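Local coordinates for xyloglucanase (PDB 3ZQ9), which probably hydrolyses the beta-1,4-glucan backbone of xyloglucan and cellulose, this chain holding the glycoside hydrolase family 44 part of a longer, multidomain enzyme, at residues 47-52 and 60-65; 352-357 and 383-388. The protein carries 2 engineered substitutions. All coordinates share one frame; numbering follows the deposited sequence.

Contact 1 of 2, residues 47-52 and 60-65. With NOY ((2R,3S,4R,5R)-5-(hydroxymethyl)piperidine-2,3,4-triol), chain B; BGC (beta-D-glucopyranose), chain C.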
loop_
_atom_site.group_PDB
_atom_site.type_symbol
_atom_site.label_atom_id
_atom_site.label_comp_id
_atom_site.label_asym_id
_atom_site.label_seq_id
_atom_site.Cartn_x
_atom_site.Cartn_y
_atom_site.Cartn_z
ATOM N N GLY A 47 2.970 10.353 0.672
ATOM C CA GLY A 47 3.713 10.631 -0.545
ATOM C C GLY A 47 4.489 11.947 -0.412
ATOM O O GLY A 47 4.473 12.598 0.643
ATOM N N ASN A 48 5.160 12.323 -1.501
ATOM C CA ASN A 48 6.200 13.371 -1.471
ATOM C C ASN A 48 5.635 14.694 -0.953
ATOM O O ASN A 48 6.251 15.379 -0.138
ATOM C CB ASN A 48 6.773 13.594 -2.883
ATOM C CG ASN A 48 7.693 12.459 -3.330
ATOM O OD1 ASN A 48 8.096 11.629 -2.519
ATOM N ND2 ASN A 48 8.068 12.457 -4.610
ATOM N N ARG A 49 4.444 15.048 -1.410
ATOM C CA ARG A 49 3.819 16.309 -0.958
ATOM C C ARG A 49 3.577 16.405 0.550
ATOM O O ARG A 49 3.476 17.532 1.095
ATOM C CB ARG A 49 2.492 16.530 -1.714
ATOM C CG ARG A 49 2.669 17.156 -3.092
ATOM C CD ARG A 49 2.861 18.629 -2.970
ATOM N NE ARG A 49 2.939 19.279 -4.280
ATOM C CZ ARG A 49 2.860 20.598 -4.452
ATOM N NH1 ARG A 49 2.704 21.410 -3.405
ATOM N NH2 ARG A 49 2.868 21.114 -5.694
ATOM N N MET A 50 3.499 15.268 1.240
ATOM C CA MET A 50 3.132 15.320 2.662
ATOM C C MET A 50 4.332 15.689 3.598
ATOM O O MET A 50 4.118 16.118 4.738
ATOM C CB MET A 50 2.409 14.033 3.102
ATOM C CG MET A 50 1.015 13.886 2.467
ATOM S SD MET A 50 -0.068 15.248 2.970
ATOM C CE MET A 50 -0.217 14.955 4.721
ATOM N N THR A 51 5.563 15.567 3.083
ATOM C CA THR A 51 6.766 15.811 3.928
ATOM C C THR A 51 6.746 17.270 4.408
ATOM O O THR A 51 7.000 17.562 5.609
ATOM C CB THR A 51 8.060 15.565 3.087
ATOM O OG1 THR A 51 8.171 14.145 2.894
ATOM C CG2 THR A 51 9.322 16.104 3.828
ATOM N N GLY A 52 6.427 18.174 3.470
ATOM C CA GLY A 52 6.421 19.616 3.785
ATOM C C GLY A 52 5.046 20.247 3.934
ATOM O O GLY A 52 4.928 21.490 3.878
ATOM N N SER A 60 2.026 23.189 0.975
ATOM C CA SER A 60 3.000 22.079 0.894
ATOM C C SER A 60 4.001 22.428 -0.182
ATOM O O SER A 60 3.814 23.413 -0.926
ATOM C CB SER A 60 2.277 20.736 0.572
ATOM O OG SER A 60 1.620 20.841 -0.679
ATOM N N ASN A 61 5.072 21.645 -0.289
ATOM C CA ASN A 61 6.099 21.895 -1.268
ATOM C C ASN A 61 6.309 20.646 -2.128
ATOM O O ASN A 61 6.445 19.508 -1.604
ATOM C CB ASN A 61 7.423 22.352 -0.586
ATOM C CG ASN A 61 8.439 22.860 -1.589
ATOM O OD1 ASN A 61 9.071 22.068 -2.317
ATOM N ND2 ASN A 61 8.582 24.176 -1.665
ATOM N N ALA A 62 6.250 20.844 -3.455
ATOM C CA ALA A 62 6.468 19.733 -4.422
ATOM C C ALA A 62 7.854 19.116 -4.426
ATOM O O ALA A 62 8.028 18.018 -4.929
ATOM C CB ALA A 62 6.152 20.236 -5.870
ATOM N N GLY A 63 8.850 19.817 -3.892
ATOM C CA GLY A 63 10.242 19.378 -4.014
ATOM C C GLY A 63 10.614 19.208 -5.486
ATOM O O GLY A 63 10.154 19.957 -6.369
ATOM N N SER A 64 11.406 18.181 -5.762
ATOM C CA SER A 64 11.948 17.953 -7.081
ATOM C C SER A 64 10.899 17.529 -8.086
ATOM O O SER A 64 11.187 17.512 -9.292
ATOM C CB SER A 64 13.067 16.918 -7.015
ATOM O OG SER A 64 14.106 17.487 -6.204
ATOM N N ASP A 65 9.698 17.209 -7.615
ATOM C CA ASP A 65 8.632 16.860 -8.550
ATOM C C ASP A 65 8.169 18.074 -9.343
ATOM O O ASP A 65 7.724 17.938 -10.503
ATOM C CB ASP A 65 7.412 16.256 -7.838
ATOM C CG ASP A 65 7.646 14.788 -7.414
ATOM O OD1 ASP A 65 8.497 14.076 -8.022
ATOM O OD2 ASP A 65 6.947 14.367 -6.480
HETATM O O4 NOY B . 4.650 10.199 -6.759
HETATM C C4 NOY B . 5.682 9.618 -5.937
HETATM C C3 NOY B . 5.244 9.584 -4.457
HETATM O O3 NOY B . 4.989 10.895 -3.954
HETATM C C2 NOY B . 6.371 8.942 -3.616
HETATM N N NOY B . 6.714 7.587 -4.090
HETATM C C7 NOY B . 7.017 7.507 -5.539
HETATM C C5 NOY B . 5.876 8.147 -6.341
HETATM C C6 NOY B . 6.076 7.987 -7.852
HETATM O O2 NOY B . 6.020 8.901 -2.234
HETATM O O6 NOY B . 7.345 8.522 -8.251
HETATM C C2 BGC C . 4.237 11.908 -8.395
HETATM C C3 BGC C . 4.031 13.411 -8.535
HETATM C C4 BGC C . 3.043 13.856 -7.448
HETATM C C5 BGC C . 3.563 13.547 -6.035
HETATM C C6 BGC C . 2.515 13.916 -4.985
HETATM C C1 BGC C . 4.664 11.604 -6.956
HETATM O O2 BGC C . 5.312 11.449 -9.184
HETATM O O3 BGC C . 3.452 13.678 -9.838
HETATM O O4 BGC C . 2.707 15.226 -7.624
HETATM O O5 BGC C . 3.778 12.132 -6.006
HETATM O O6 BGC C . 3.031 13.629 -3.686
HETATM O O HOH W 1 5.621 19.068 0.923
#
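N48 and D65 are hydrogen-bonded at the wall of the sugar-binding cleft, where the chain leaves strand 42-45 of the (beta/alpha)8 barrel and begins a short helical turn. Their side chains cross at about a right angle: N48 ND2 lies 2.9 Å from D65 OD2, and its N-H runs almost straight (175°) to the syn side of that oxygen. The bond keeps within the amide plane but meets the carboxylate 30° out of its own plane. This fixes the rotation of the amide, whose oxygen, OD1, sits against C2 and O2 of the bound NOY. The backbone of the same turn also reaches both bound groups, N48 N giving a hydrogen bond to NOY O3 (2.8 Å) and R49 N one to BGC O6 (3.0 Å). Beside them G47 passes so close to NOY that a side chain there would crowd O3.

R49 carries the rest of the contact. With CG beside its backbone N and the chain bent at chi2 (-80°), the guanidinium comes to lie flat against the backbone at A62. A62 N sits 3.5 Å above the guanidinium plane, over its centre, while A62 CB packs 3.4 Å from NH2. Near that plane, NH1 donates to S60 OG at 3.0 Å, somewhat tilted, and it also forms a salt bridge with D71, so NH1 is bonded twice while A62 packs over the face. A water also ties the two backbones together, giving a proton to R49 O and accepting from N61 N. N61 in turn shapes the loop through an Asx turn, its OD1 taking the N-H of G63 at 2.8 Å.

Contact 2 of 2, residues 352-357 and 383-388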
loop_
_atom_site.group_PDB
_atom_site.type_symbol
_atom_site.label_atom_id
_atom_site.label_comp_id
_atom_site.label_asym_id
_atom_site.label_seq_id
_atom_site.Cartn_x
_atom_site.Cartn_y
_atom_site.Cartn_z
ATOM N N THR A 352 5.083 -6.487 15.344
ATOM C CA THR A 352 4.943 -5.349 14.389
ATOM C C THR A 352 4.269 -5.859 13.107
ATOM O O THR A 352 4.591 -6.977 12.663
ATOM C CB THR A 352 6.334 -4.827 14.071
ATOM O OG1 THR A 352 6.942 -4.426 15.310
ATOM C CG2 THR A 352 6.284 -3.617 13.073
ATOM N N LYS A 353 3.361 -5.073 12.513
ATOM C CA LYS A 353 2.684 -5.510 11.278
ATOM C C LYS A 353 3.452 -5.015 10.046
ATOM O O LYS A 353 4.488 -4.344 10.176
ATOM C CB LYS A 353 1.244 -4.967 11.266
ATOM C CG LYS A 353 0.425 -5.556 12.454
ATOM C CD LYS A 353 -1.091 -5.491 12.132
ATOM C CE LYS A 353 -1.959 -6.119 13.301
ATOM N NZ LYS A 353 -3.461 -5.848 13.176
ATOM N N LEU A 354 2.994 -5.408 8.873
ATOM C CA LEU A 354 3.715 -5.072 7.621
ATOM C C LEU A 354 2.737 -4.396 6.673
ATOM O O LEU A 354 1.610 -4.907 6.476
ATOM C CB LEU A 354 4.255 -6.353 6.978
ATOM C CG LEU A 354 5.026 -6.204 5.664
ATOM C CD1 LEU A 354 6.306 -5.361 5.837
ATOM C CD2 LEU A 354 5.401 -7.610 5.100
ATOM N N ALA A 355 3.166 -3.286 6.053
ATOM C CA ALA A 355 2.312 -2.592 5.084
ATOM C C ALA A 355 3.090 -2.187 3.864
ATOM O O ALA A 355 4.223 -1.701 3.983
ATOM C CB ALA A 355 1.680 -1.343 5.721
ATOM N N MET A 356 2.455 -2.291 2.695
ATOM C CA MET A 356 3.065 -1.837 1.460
ATOM C C MET A 356 2.272 -0.595 1.000
ATOM O O MET A 356 1.252 -0.716 0.297
ATOM C CB MET A 356 3.001 -2.979 0.433
ATOM C CG MET A 356 3.707 -2.626 -0.897
ATOM S SD MET A 356 3.571 -4.051 -2.032
ATOM C CE MET A 356 4.691 -5.156 -1.230
ATOM N N THR A 357 2.699 0.598 1.440
ATOM C CA THR A 357 1.806 1.782 1.383
ATOM C C THR A 357 1.862 2.516 0.050
ATOM O O THR A 357 1.125 3.462 -0.137
ATOM C CB THR A 357 2.076 2.783 2.524
ATOM O OG1 THR A 357 3.456 3.119 2.529
ATOM C CG2 THR A 357 1.736 2.129 3.893
ATOM N N ASN A 383 -0.479 -13.545 2.451
ATOM C CA ASN A 383 0.901 -13.454 2.937
ATOM C C ASN A 383 1.092 -12.506 4.126
ATOM O O ASN A 383 2.144 -11.883 4.246
ATOM C CB ASN A 383 1.844 -13.084 1.769
ATOM C CG ASN A 383 2.093 -14.278 0.873
ATOM O OD1 ASN A 383 1.317 -14.593 -0.053
ATOM N ND2 ASN A 383 3.068 -15.043 1.254
ATOM N N ASP A 384 0.073 -12.384 4.967
ATOM C CA ASP A 384 0.219 -11.639 6.250
ATOM C C ASP A 384 0.567 -10.173 6.083
ATOM O O ASP A 384 1.355 -9.627 6.886
ATOM C CB ASP A 384 1.305 -12.292 7.127
ATOM C CG ASP A 384 0.989 -13.735 7.408
ATOM O OD1 ASP A 384 0.007 -13.965 8.137
ATOM O OD2 ASP A 384 1.664 -14.620 6.836
ATOM N N VAL A 385 0.057 -9.546 5.020
ATOM C CA VAL A 385 0.248 -8.113 4.841
ATOM C C VAL A 385 -0.974 -7.434 5.471
ATOM O O VAL A 385 -2.114 -7.801 5.182
ATOM C CB VAL A 385 0.392 -7.759 3.346
ATOM C CG1 VAL A 385 0.429 -6.210 3.153
ATOM C CG2 VAL A 385 1.704 -8.436 2.786
ATOM N N TYR A 386 -0.737 -6.478 6.357
ATOM C CA TYR A 386 -1.819 -5.821 7.044
ATOM C C TYR A 386 -2.509 -4.789 6.157
ATOM O O TYR A 386 -3.737 -4.642 6.190
ATOM C CB TYR A 386 -1.215 -5.120 8.268
ATOM C CG TYR A 386 -2.123 -4.221 9.054
ATOM C CD1 TYR A 386 -3.306 -4.707 9.594
ATOM C CD2 TYR A 386 -1.745 -2.906 9.356
ATOM C CE1 TYR A 386 -4.143 -3.915 10.382
ATOM C CE2 TYR A 386 -2.590 -2.085 10.129
ATOM C CZ TYR A 386 -3.765 -2.614 10.664
ATOM O OH TYR A 386 -4.571 -1.807 11.478
ATOM N N MET A 387 -1.725 -4.050 5.362
ATOM C CA MET A 387 -2.310 -2.909 4.625
ATOM C C MET A 387 -1.512 -2.735 3.358
ATOM O O MET A 387 -0.276 -2.928 3.369
ATOM C CB MET A 387 -2.251 -1.627 5.474
ATOM C CG MET A 387 -2.924 -0.409 4.821
ATOM S SD MET A 387 -2.973 0.956 6.016
ATOM C CE MET A 387 -4.167 0.362 7.214
ATOM N N ALA A 388 -2.184 -2.383 2.261
ATOM C CA ALA A 388 -1.450 -2.132 1.015
ATOM C C ALA A 388 -2.203 -1.099 0.219
ATOM O O ALA A 388 -3.408 -1.210 0.106
ATOM C CB ALA A 388 -1.322 -3.452 0.180
HETATM O O HOH W 2 -5.901 -3.530 13.310
HETATM O O HOH W 3 1.334 -7.835 8.982
#
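L354 O receives the N-H of Y386 at 2.8 Å, just where two neighbouring parallel strands of the (beta/alpha)8 barrel come together. They belong to one beta-alpha-beta unit, strand 353-359, helix 367-382 and strand 387-390. The tight half lies further along: M356 N donates to M387 O at 2.9 Å, A355 CB meets M387 CB at 3.9 Å on one face of the sheet, and M356 CB packs beside A388 CB on the other. On the first face M387 also reaches Y105 of strand 105-110, across the barrel interior.

Toward the start of the strands direct backbone pairing gives way to water, and K353 and D384 are exposed. Here a water takes the N-H of L354 and gives a proton to D384 O, filling in for a direct backbone bond. The ring contact at this end is still close: K353 runs extended beyond CG and lays its CD over one face of the Y386 ring, 3.6 Å from the centroid and 19° off the normal, a CH-pi contact. Y386 carries its ring there because CG stands anti to the backbone N (chi1 173°). Its OH is hydrogen-bonded to E227 and takes a proton from a second water, which K353 NZ reaches only weakly.

Replacing Y386 with an alanine would probably leave the K353 methylenes without their aromatic seat and E227 without this hydroxyl partner. M387 N is buried with no partner in the model, probably because L354 O bonds to Y386 N instead, so the strand pairing seems to begin at the price of one unsatisfied amide.

In the fold
Contact 1 and contact 2 sit in the same barrel, their centres 24 Å apart and their nearest atoms about 7 Å apart, without touching. Residues 47-52 follow strand 42-45, and N48 and R49 bind NOY and BGC through backbone N-H groups. Contact 2 lies nearer the N-terminal ends of the barrel strands, and the side chain of M356 stops about 11 Å from NOY. The connection is through the strand itself: T357 is followed by E358, whose OE1 is hydrogen-bonded to NOY, as are E187 and N186. Thus contact 2 pairs the strand that delivers E358, while contact 1 shapes the cleft wall. The calcium ion is about 14 Å from G52 of contact 1.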